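PDB 4Q8R: phosphate ABC transporter, phosphate-binding protein from Clostridium perfringens, which probably captures phosphate with high affinity as the extracellular binding component of an ABC-type importer. Local coordinates for residues Asp101-Lys106 against Asp133-Ile138; Val122-Asp127 against Glu144-Asn149; Val185-Val190 against Lys200-Ser205. All coordinates share one frame; numbering follows the deposited sequence. Where two conformers were deposited one is given.

Contact 1: residues Asp101-Lys106 against Asp133-Ile138; sequences DIYTGK and DAFQEI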
loop_
_atom_site.group_PDB
_atom_site.type_symbol
_atom_site.label_atom_id
_atom_site.label_comp_id
_atom_site.label_asym_id
_atom_site.label_seq_id
_atom_site.Cartn_x
_atom_site.Cartn_y
_atom_site.Cartn_z
ATOM N N ASP A 101 5.555 -16.549 10.511
ATOM C CA ASP A 101 6.699 -17.000 11.325
ATOM C C ASP A 101 7.888 -16.086 11.244
ATOM O O ASP A 101 8.562 -15.847 12.257
ATOM C CB ASP A 101 7.133 -18.396 10.879
ATOM C CG ASP A 101 6.184 -19.480 11.284
ATOM O OD1 ASP A 101 5.187 -19.253 12.045
ATOM O OD2 ASP A 101 6.453 -20.631 10.895
ATOM N N ILE A 102 8.184 -15.526 10.075
ATOM C CA ILE A 102 9.208 -14.525 9.961
ATOM C C ILE A 102 8.878 -13.260 10.745
ATOM O O ILE A 102 9.701 -12.747 11.532
ATOM C CB ILE A 102 9.445 -14.136 8.464
ATOM C CG1 ILE A 102 9.958 -15.382 7.667
ATOM C CG2 ILE A 102 10.426 -12.999 8.309
ATOM C CD1 ILE A 102 9.772 -15.150 6.194
ATOM N N TYR A 103 7.690 -12.738 10.551
ATOM C CA TYR A 103 7.330 -11.438 11.148
ATOM C C TYR A 103 7.118 -11.527 12.659
ATOM O O TYR A 103 7.231 -10.518 13.340
ATOM C CB TYR A 103 6.167 -10.788 10.398
ATOM C CG TYR A 103 6.701 -9.961 9.278
ATOM C CD1 TYR A 103 7.035 -10.577 8.029
ATOM C CD2 TYR A 103 6.909 -8.628 9.383
ATOM C CE1 TYR A 103 7.638 -9.841 7.070
ATOM C CE2 TYR A 103 7.495 -7.873 8.404
ATOM C CZ TYR A 103 7.894 -8.502 7.233
ATOM O OH TYR A 103 8.503 -7.793 6.229
ATOM N N THR A 104 6.865 -12.693 13.190
ATOM C CA THR A 104 6.713 -12.829 14.638
ATOM C C THR A 104 7.999 -13.292 15.279
ATOM O O THR A 104 8.021 -13.568 16.482
ATOM C CB THR A 104 5.564 -13.808 14.996
ATOM O OG1 THR A 104 5.834 -15.116 14.476
ATOM C CG2 THR A 104 4.203 -13.307 14.479
ATOM N N GLY A 105 9.050 -13.496 14.494
ATOM C CA GLY A 105 10.360 -13.857 15.023
ATOM C C GLY A 105 10.543 -15.339 15.322
ATOM O O GLY A 105 11.515 -15.735 15.976
ATOM N N LYS A 106 9.619 -16.198 14.889
ATOM C CA LYS A 106 9.791 -17.620 15.064
ATOM C C LYS A 106 10.900 -18.174 14.175
ATOM O O LYS A 106 11.751 -18.982 14.591
ATOM C CB LYS A 106 8.483 -18.329 14.849
ATOM C CG LYS A 106 8.544 -19.784 15.197
ATOM C CD LYS A 106 7.413 -20.499 14.528
ATOM C CE LYS A 106 6.137 -20.219 15.292
ATOM N NZ LYS A 106 6.368 -20.581 16.714
ATOM N N ASP A 133 -1.343 -2.448 8.326
ATOM C CA ASP A 133 -2.593 -2.939 8.843
ATOM C C ASP A 133 -3.135 -4.142 8.052
ATOM O O ASP A 133 -3.506 -5.189 8.588
ATOM C CB ASP A 133 -3.601 -1.814 8.882
ATOM C CG ASP A 133 -4.967 -2.267 9.359
ATOM O OD1 ASP A 133 -5.829 -2.717 8.575
ATOM O OD2 ASP A 133 -5.181 -2.143 10.548
ATOM N N ALA A 134 -3.219 -3.961 6.722
ATOM C CA ALA A 134 -3.717 -5.018 5.870
ATOM C C ALA A 134 -2.827 -6.237 5.842
ATOM O O ALA A 134 -3.303 -7.356 5.927
ATOM C CB ALA A 134 -3.846 -4.500 4.434
ATOM N N PHE A 135 -1.530 -6.010 5.794
ATOM C CA PHE A 135 -0.579 -7.112 5.830
ATOM C C PHE A 135 -0.715 -7.941 7.080
ATOM O O PHE A 135 -0.801 -9.179 7.039
ATOM C CB PHE A 135 0.854 -6.523 5.779
ATOM C CG PHE A 135 1.952 -7.545 5.862
ATOM C CD1 PHE A 135 2.356 -8.236 4.696
ATOM C CD2 PHE A 135 2.630 -7.784 7.025
ATOM C CE1 PHE A 135 3.349 -9.181 4.715
ATOM C CE2 PHE A 135 3.664 -8.740 7.065
ATOM C CZ PHE A 135 4.037 -9.437 5.917
ATOM N N GLN A 136 -0.783 -7.268 8.225
ATOM C CA GLN A 136 -0.899 -8.006 9.484
ATOM C C GLN A 136 -2.177 -8.785 9.634
ATOM O O GLN A 136 -2.195 -9.929 10.075
ATOM C CB GLN A 136 -0.689 -7.057 10.678
ATOM C CG GLN A 136 0.717 -6.529 10.720
ATOM C CD GLN A 136 1.025 -5.542 11.815
ATOM O OE1 GLN A 136 2.184 -5.203 12.044
ATOM N NE2 GLN A 136 -0.018 -4.943 12.391
ATOM N N GLU A 137 -3.267 -8.206 9.140
ATOM C CA GLU A 137 -4.571 -8.837 9.118
ATOM C C GLU A 137 -4.586 -10.089 8.267
ATOM O O GLU A 137 -5.100 -11.113 8.658
ATOM C CB GLU A 137 -5.653 -7.833 8.616
ATOM C CG GLU A 137 -7.058 -8.397 8.759
ATOM C CD GLU A 137 -8.185 -7.387 8.579
ATOM O OE1 GLU A 137 -9.285 -7.819 8.186
ATOM O OE2 GLU A 137 -7.981 -6.185 8.848
ATOM N N ILE A 138 -4.005 -10.003 7.080
ATOM C CA ILE A 138 -4.047 -11.129 6.153
ATOM C C ILE A 138 -3.083 -12.256 6.543
ATOM O O ILE A 138 -3.467 -13.440 6.549
ATOM C CB ILE A 138 -3.772 -10.690 4.722
ATOM C CG1 ILE A 138 -4.945 -9.804 4.290
ATOM C CG2 ILE A 138 -3.602 -11.914 3.801
ATOM C CD1 ILE A 138 -4.758 -9.039 3.011
#

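Contact 2: residues Val122-Asp127 against Glu144-Asn149; sequences VVSRED and EELTVN. With PO4 (phosphate ion), chain B.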
loop_
_atom_site.group_PDB
_atom_site.type_symbol
_atom_site.label_atom_id
_atom_site.label_comp_id
_atom_site.label_asym_id
_atom_site.label_seq_id
_atom_site.Cartn_x
_atom_site.Cartn_y
_atom_site.Cartn_z
ATOM N N VAL A 122 14.162 -8.314 9.162
ATOM C CA VAL A 122 12.708 -8.100 9.036
ATOM C C VAL A 122 12.429 -6.611 8.999
ATOM O O VAL A 122 12.851 -5.863 9.895
ATOM C CB VAL A 122 11.918 -8.779 10.199
ATOM C CG1 VAL A 122 10.454 -8.520 10.073
ATOM C CG2 VAL A 122 12.175 -10.251 10.264
ATOM N N VAL A 123 11.700 -6.164 7.976
ATOM C CA VAL A 123 11.346 -4.779 7.828
ATOM C C VAL A 123 9.834 -4.615 7.836
ATOM O O VAL A 123 9.119 -5.255 7.071
ATOM C CB VAL A 123 11.983 -4.076 6.571
ATOM C CG1 VAL A 123 11.836 -2.580 6.646
ATOM C CG2 VAL A 123 13.443 -4.468 6.406
ATOM N N SER A 124 9.380 -3.697 8.700
ATOM C CA SER A 124 7.979 -3.346 8.856
ATOM C C SER A 124 7.826 -1.874 8.574
ATOM O O SER A 124 8.806 -1.091 8.599
ATOM C CB SER A 124 7.438 -3.601 10.279
ATOM O OG SER A 124 7.386 -4.978 10.536
ATOM N N ARG A 125 6.587 -1.489 8.200
ATOM C CA ARG A 125 6.238 -0.109 8.063
ATOM C C ARG A 125 5.963 0.483 9.483
ATOM O O ARG A 125 5.829 -0.270 10.460
ATOM C CB ARG A 125 5.024 0.031 7.189
ATOM C CG ARG A 125 5.328 -0.141 5.677
ATOM C CD ARG A 125 6.096 1.033 5.088
ATOM N NE ARG A 125 5.377 2.298 5.299
ATOM C CZ ARG A 125 4.235 2.652 4.679
ATOM N NH1 ARG A 125 3.804 1.950 3.632
ATOM N NH2 ARG A 125 3.597 3.753 5.065
ATOM N N GLU A 126 5.911 1.799 9.543
ATOM C CA GLU A 126 5.563 2.538 10.758
ATOM C C GLU A 126 4.091 2.338 11.132
ATOM O O GLU A 126 3.250 2.019 10.313
ATOM C CB GLU A 126 5.830 3.998 10.554
ATOM C CG GLU A 126 4.816 4.800 9.718
ATOM C CD GLU A 126 4.772 4.483 8.237
ATOM O OE1 GLU A 126 5.644 3.744 7.691
ATOM O OE2 GLU A 126 3.842 5.054 7.605
ATOM N N ASP A 127 3.787 2.545 12.409
ATOM C CA ASP A 127 2.449 2.481 12.905
ATOM C C ASP A 127 1.624 3.496 12.139
ATOM O O ASP A 127 2.061 4.613 11.955
ATOM C CB ASP A 127 2.428 2.893 14.413
ATOM C CG ASP A 127 1.389 2.173 15.180
ATOM O OD1 ASP A 127 0.636 1.443 14.525
ATOM O OD2 ASP A 127 1.325 2.330 16.431
ATOM N N GLU A 144 1.227 -6.598 18.508
ATOM C CA GLU A 144 1.895 -7.119 19.751
ATOM C C GLU A 144 2.848 -8.217 19.457
ATOM O O GLU A 144 3.827 -8.373 20.164
ATOM C CB GLU A 144 0.874 -7.616 20.798
ATOM C CG GLU A 144 0.089 -6.482 21.412
ATOM C CD GLU A 144 -1.110 -5.854 20.609
ATOM O OE1 GLU A 144 -1.424 -6.061 19.322
ATOM O OE2 GLU A 144 -1.732 -5.079 21.368
ATOM N N GLU A 145 2.582 -8.927 18.357
ATOM C CA GLU A 145 3.357 -10.069 17.951
ATOM C C GLU A 145 4.513 -9.797 17.001
ATOM O O GLU A 145 5.318 -10.697 16.725
ATOM C CB GLU A 145 2.446 -11.113 17.394
ATOM C CG GLU A 145 1.385 -11.588 18.367
ATOM C CD GLU A 145 0.427 -12.554 17.728
ATOM O OE1 GLU A 145 -0.264 -12.172 16.808
ATOM O OE2 GLU A 145 0.355 -13.719 18.120
ATOM N N LEU A 146 4.575 -8.606 16.446
ATOM C CA LEU A 146 5.654 -8.271 15.543
ATOM C C LEU A 146 7.009 -8.419 16.283
ATOM O O LEU A 146 7.179 -7.884 17.401
ATOM C CB LEU A 146 5.516 -6.892 15.046
ATOM C CG LEU A 146 6.596 -6.289 14.183
ATOM C CD1 LEU A 146 6.684 -7.061 12.877
ATOM C CD2 LEU A 146 6.283 -4.827 13.933
ATOM N N THR A 147 7.964 -9.113 15.696
ATOM C CA THR A 147 9.262 -9.220 16.302
ATOM C C THR A 147 9.904 -7.898 16.707
ATOM O O THR A 147 9.885 -6.902 15.941
ATOM C CB THR A 147 10.297 -10.023 15.450
ATOM O OG1 THR A 147 11.554 -10.002 16.131
ATOM C CG2 THR A 147 10.453 -9.448 14.046
ATOM N N VAL A 148 10.480 -7.923 17.927
ATOM C CA VAL A 148 11.140 -6.762 18.460
ATOM C C VAL A 148 12.364 -6.420 17.642
ATOM O O VAL A 148 12.904 -5.291 17.708
ATOM C CB VAL A 148 11.526 -6.929 20.029
ATOM C CG1 VAL A 148 10.324 -7.422 20.842
ATOM C CG2 VAL A 148 12.647 -7.902 20.183
ATOM N N ASN A 149 12.848 -7.385 16.879
ATOM C CA ASN A 149 14.020 -7.139 16.039
ATOM C C ASN A 149 13.666 -6.595 14.655
ATOM O O ASN A 149 14.527 -6.436 13.855
ATOM C CB ASN A 149 14.796 -8.430 15.932
ATOM C CG ASN A 149 15.370 -8.797 17.297
ATOM O OD1 ASN A 149 15.861 -7.921 18.002
ATOM N ND2 ASN A 149 15.371 -10.067 17.647
HETATM P P PO4 B . 0.413 3.403 3.428
HETATM O O1 PO4 B . -0.727 3.852 4.356
HETATM O O2 PO4 B . 1.483 4.467 3.316
HETATM O O3 PO4 B . 0.930 2.036 3.855
HETATM O O4 PO4 B . -0.219 3.166 2.016
HETATM O O HOH W 1 14.980 -8.781 11.954
#

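Contact 3: residues Val185-Val190 against Lys200-Ser205; sequences VKVDGV and KSYKVS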
loop_
_atom_site.group_PDB
_atom_site.type_symbol
_atom_site.label_atom_id
_atom_site.label_comp_id
_atom_site.label_asym_id
_atom_site.label_seq_id
_atom_site.Cartn_x
_atom_site.Cartn_y
_atom_site.Cartn_z
ATOM N N VAL A 185 8.287 -12.214 -3.830
ATOM C CA VAL A 185 8.155 -13.643 -3.692
ATOM C C VAL A 185 6.788 -14.124 -4.145
ATOM O O VAL A 185 5.840 -13.369 -4.089
ATOM C CB VAL A 185 8.447 -14.147 -2.244
ATOM C CG1 VAL A 185 9.805 -13.683 -1.761
ATOM C CG2 VAL A 185 7.377 -13.687 -1.279
ATOM N N LYS A 186 6.677 -15.357 -4.635
ATOM C CA LYS A 186 5.363 -15.968 -4.800
ATOM C C LYS A 186 4.794 -16.160 -3.411
ATOM O O LYS A 186 5.541 -16.400 -2.463
ATOM C CB LYS A 186 5.436 -17.312 -5.487
ATOM C CG LYS A 186 5.888 -17.189 -6.914
ATOM C CD LYS A 186 6.056 -18.577 -7.549
ATOM C CE LYS A 186 6.693 -18.418 -8.913
ATOM N NZ LYS A 186 6.981 -19.765 -9.475
ATOM N N VAL A 187 3.475 -16.066 -3.283
ATOM C CA VAL A 187 2.815 -16.343 -2.008
ATOM C C VAL A 187 1.946 -17.570 -2.205
ATOM O O VAL A 187 1.070 -17.590 -3.079
ATOM C CB VAL A 187 2.053 -15.129 -1.476
ATOM C CG1 VAL A 187 1.261 -15.566 -0.261
ATOM C CG2 VAL A 187 3.032 -13.982 -1.158
ATOM N N ASP A 188 2.207 -18.631 -1.463
ATOM C CA ASP A 188 1.481 -19.864 -1.551
ATOM C C ASP A 188 1.581 -20.350 -3.029
ATOM O O ASP A 188 0.601 -20.818 -3.631
ATOM C CB ASP A 188 -0.015 -19.710 -1.131
ATOM C CG ASP A 188 -0.260 -19.578 0.434
ATOM O OD1 ASP A 188 0.590 -19.767 1.291
ATOM O OD2 ASP A 188 -1.406 -19.339 0.869
ATOM N N GLY A 189 2.747 -20.164 -3.634
ATOM C CA GLY A 189 2.983 -20.578 -5.025
ATOM C C GLY A 189 2.397 -19.726 -6.138
ATOM O O GLY A 189 2.541 -20.083 -7.326
ATOM N N VAL A 190 1.810 -18.567 -5.781
ATOM C CA VAL A 190 1.164 -17.651 -6.719
ATOM C C VAL A 190 2.007 -16.395 -6.934
ATOM O O VAL A 190 2.362 -15.700 -5.976
ATOM C CB VAL A 190 -0.210 -17.226 -6.192
ATOM C CG1 VAL A 190 -0.892 -16.279 -7.146
ATOM C CG2 VAL A 190 -1.089 -18.438 -5.913
ATOM N N LYS A 200 -8.161 -13.671 -7.550
ATOM C CA LYS A 200 -8.263 -14.063 -6.136
ATOM C C LYS A 200 -7.282 -15.135 -5.729
ATOM O O LYS A 200 -7.322 -15.597 -4.558
ATOM C CB LYS A 200 -9.703 -14.380 -5.707
ATOM C CG LYS A 200 -10.575 -13.112 -5.763
ATOM C CD LYS A 200 -11.916 -13.247 -5.044
ATOM C CE LYS A 200 -12.512 -11.874 -4.742
ATOM N NZ LYS A 200 -13.969 -11.932 -4.439
ATOM N N SER A 201 -6.380 -15.534 -6.629
ATOM C CA SER A 201 -5.347 -16.574 -6.264
ATOM C C SER A 201 -4.206 -15.959 -5.409
ATOM O O SER A 201 -3.645 -16.648 -4.566
ATOM C CB SER A 201 -4.772 -17.275 -7.506
ATOM O OG SER A 201 -4.124 -16.342 -8.357
ATOM N N TYR A 202 -3.902 -14.681 -5.607
ATOM C CA TYR A 202 -2.914 -13.975 -4.784
ATOM C C TYR A 202 -3.637 -13.315 -3.621
ATOM O O TYR A 202 -4.457 -12.452 -3.834
ATOM C CB TYR A 202 -2.127 -12.901 -5.611
ATOM C CG TYR A 202 -0.944 -12.342 -4.799
ATOM C CD1 TYR A 202 0.284 -12.975 -4.776
ATOM C CD2 TYR A 202 -1.101 -11.180 -4.004
ATOM C CE1 TYR A 202 1.313 -12.485 -3.992
ATOM C CE2 TYR A 202 -0.048 -10.643 -3.265
ATOM C CZ TYR A 202 1.160 -11.307 -3.261
ATOM O OH TYR A 202 2.205 -10.813 -2.521
ATOM N N LYS A 203 -3.291 -13.695 -2.377
ATOM C CA LYS A 203 -4.143 -13.499 -1.259
ATOM C C LYS A 203 -3.905 -12.189 -0.530
ATOM O O LYS A 203 -4.720 -11.795 0.310
ATOM C CB LYS A 203 -3.953 -14.700 -0.284
ATOM C CG LYS A 203 -4.523 -16.051 -0.752
ATOM C CD LYS A 203 -5.999 -15.947 -1.151
ATOM C CE LYS A 203 -6.517 -17.259 -1.715
ATOM N NZ LYS A 203 -7.747 -17.060 -2.525
ATOM N N VAL A 204 -2.811 -11.498 -0.811
ATOM C CA VAL A 204 -2.489 -10.319 -0.034
ATOM C C VAL A 204 -2.831 -9.070 -0.850
ATOM O O VAL A 204 -2.083 -8.632 -1.745
ATOM C CB VAL A 204 -1.024 -10.282 0.432
ATOM C CG1 VAL A 204 -0.905 -9.374 1.671
ATOM C CG2 VAL A 204 -0.488 -11.676 0.812
ATOM N N SER A 205 -3.968 -8.467 -0.521
ATOM C CA SER A 205 -4.460 -7.330 -1.274
ATOM C C SER A 205 -5.410 -6.486 -0.442
ATOM O O SER A 205 -5.893 -6.945 0.588
ATOM C CB SER A 205 -5.160 -7.843 -2.556
ATOM O OG SER A 205 -6.337 -8.547 -2.273
HETATM O O HOH W 2 4.921 -11.013 -3.044
HETATM O O HOH W 3 -1.439 -16.312 -2.631
#

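Contact 1: residues Asp101-Lys106 against Asp133-Ile138
The aromatic rings of Tyr103 and Phe135 meet in an edge-to-face (T-shaped) stack, the only touching pair between 101-106 and 133-138. Phe135 supplies the edge. Its CE2 stands over the middle of the Tyr103 ring, 3.8 Å above the plane, while CZ leans toward the CD1-CE1 side and comes within 3.8 Å of Tyr103 CE1. The ring centroids are 4.9 Å apart and the planes are inclined at 69°, so the phenylalanine enters one tyrosine face steeply without being exactly perpendicular to it. With chi1 at 178°, CG of Phe135 is trans to the backbone N, and the ring is carried off the helix toward its partner; two flat rings can thus bridge backbones whose nearest CA atoms, those of Tyr103 and Gln136, are 9.1 Å apart.

Further out, the Tyr103 hydroxyl is hydrogen-bonded to Val123 O on strand 121-125, which anchors the far end of the ring, and Phe135 also stacks with Tyr172. Just past Tyr103 the helix closes in a Schellman motif: Lys106 N bonds weakly to Asp101 O (2.9 Å), and Gly105 N, at positive phi, to Ile102 O (3.1 Å). Tyrosine suits its place because its face serves an apolar neighbour while its hydroxyl satisfies a buried carbonyl. The weakly positive C-H edge of Phe135 against the electron-rich tyrosine face would probably add a modest electrostatic attraction to dispersion.

Contact 2: residues Val122-Asp127 against Glu144-Asn149
Val122 and Thr147 touch tip to tip where the return loop of a beta-alpha-beta crossover passes its own first strand: strand 121-125, helix 130-139 and parallel strand 151-153 form the unit, within the periplasmic binding protein fold. This pair is apolar, Val122 CG1 lying 4.1 Å from Thr147 CG2. Beside it, in one of the two Ser124 conformers, Leu146 CD1 comes within 3.2 Å of Ser124 OG. That hydroxyl bonds to Ser150 OG, so the leucine methyls merely pack on it; small serine leaves them room, and Leu146 also covers Tyr103 and Phe141. Threonine offers a methyl inward and a hydroxyl to its own loop.

The hydroxyl makes an ST turn: Thr147 OG1 accepts from Asn149 N at 3.0 Å. A water joins the backbones, accepting from Val122 N and donating to Asn149 O.

The charged interactions lie at Arg125 and Glu126, beside the bound phosphate. Arg125, bent at chi2 and chi3, grips Glu126 side-on, NE to OE1 and NH2 to OE2, which probably fixes the guanidinium's rotation. Ser11, Thr12, Ser13, Ser41, Ser129 and Thr131 supply hydroxyls to the same ion. Arg125 NH1 reaches phosphate O3 weakly, while NH2 meets O2 near the guanidinium plane at 2.8 Å and 163°.

Contact 3: residues Val185-Val190 against Lys200-Ser205
Val190 and Tyr202 bring the two backbones closest, with CA atoms 5.8 Å apart, although neither segment pairs with the other as a strand. On one side the chain leaves strand 182-187 through a type I' beta turn from Val187 to Val190, closed by reciprocal backbone hydrogen bonds between those two residues. Asp188 and Gly189 occupy its corners with positive phi, a conformation glycine adopts readily; Asp188 OD1 bonds to Leu96 N. Segment 200-205 is irregular. A water spans the gap, donating to Val187 O at 2.9 Å and to Ser201 O at 3.0 Å while accepting from Lys203 N.

The beta-branched valines fit the extended backbone that flanks the turn. Val187 crosses the Tyr202 side chain at about a right angle, its CG2 lying 3.6 Å from Tyr202 CE1. Val190 packs over Ser201 and the beginning of Tyr202: CG2 rests 3.4 Å from Ser201 O, and CG1 lies against Ser201 OG and Tyr202 CB. Its carbonyl oxygen meets the tyrosine ring at the edge, 3.6 Å from Tyr202 CD1. A chi1 of -171° carries the ring past Val190 O to Val187, where the hydroxyl reaches a second water, which donates to Tyr202 OH at 2.8 Å and to Val185 O. Tyrosine therefore combines apolar bulk with a hydroxyl that is satisfied inside the fold.

That hydroxyl is also bonded to Ile81 O, and the ring makes an edge-to-face pair with Phe175. Leu96 touches both Val187 and Val204, while Asn196 packs on Val190 and Tyr202, so the contact is joined to helices 96-103 and 194-198 and to strand 71-86.

Overall arrangement
Going from the N terminus, helix 96-103 leads into strand 121-125 and then helix 130-139. Contact 1 closes the loop between the two helices; contact 2 starts inside that loop and ends beyond it, so the two cross. They touch directly, Tyr103 O lying 2.8 Å from Thr147 N in a probable backbone hydrogen bond, and together they tie both helices to the strand that leads to the phosphate site. Contact 3 follows in series and closes a short loop around helix 194-198 just before strand 205-213. It touches contact 1 through Ile138, which in one of its two conformers packs on Lys203, Val204 and Ser205, but stays about 12 Å from contact 2 at the nearest atoms, sharing with it the same mixed sheet.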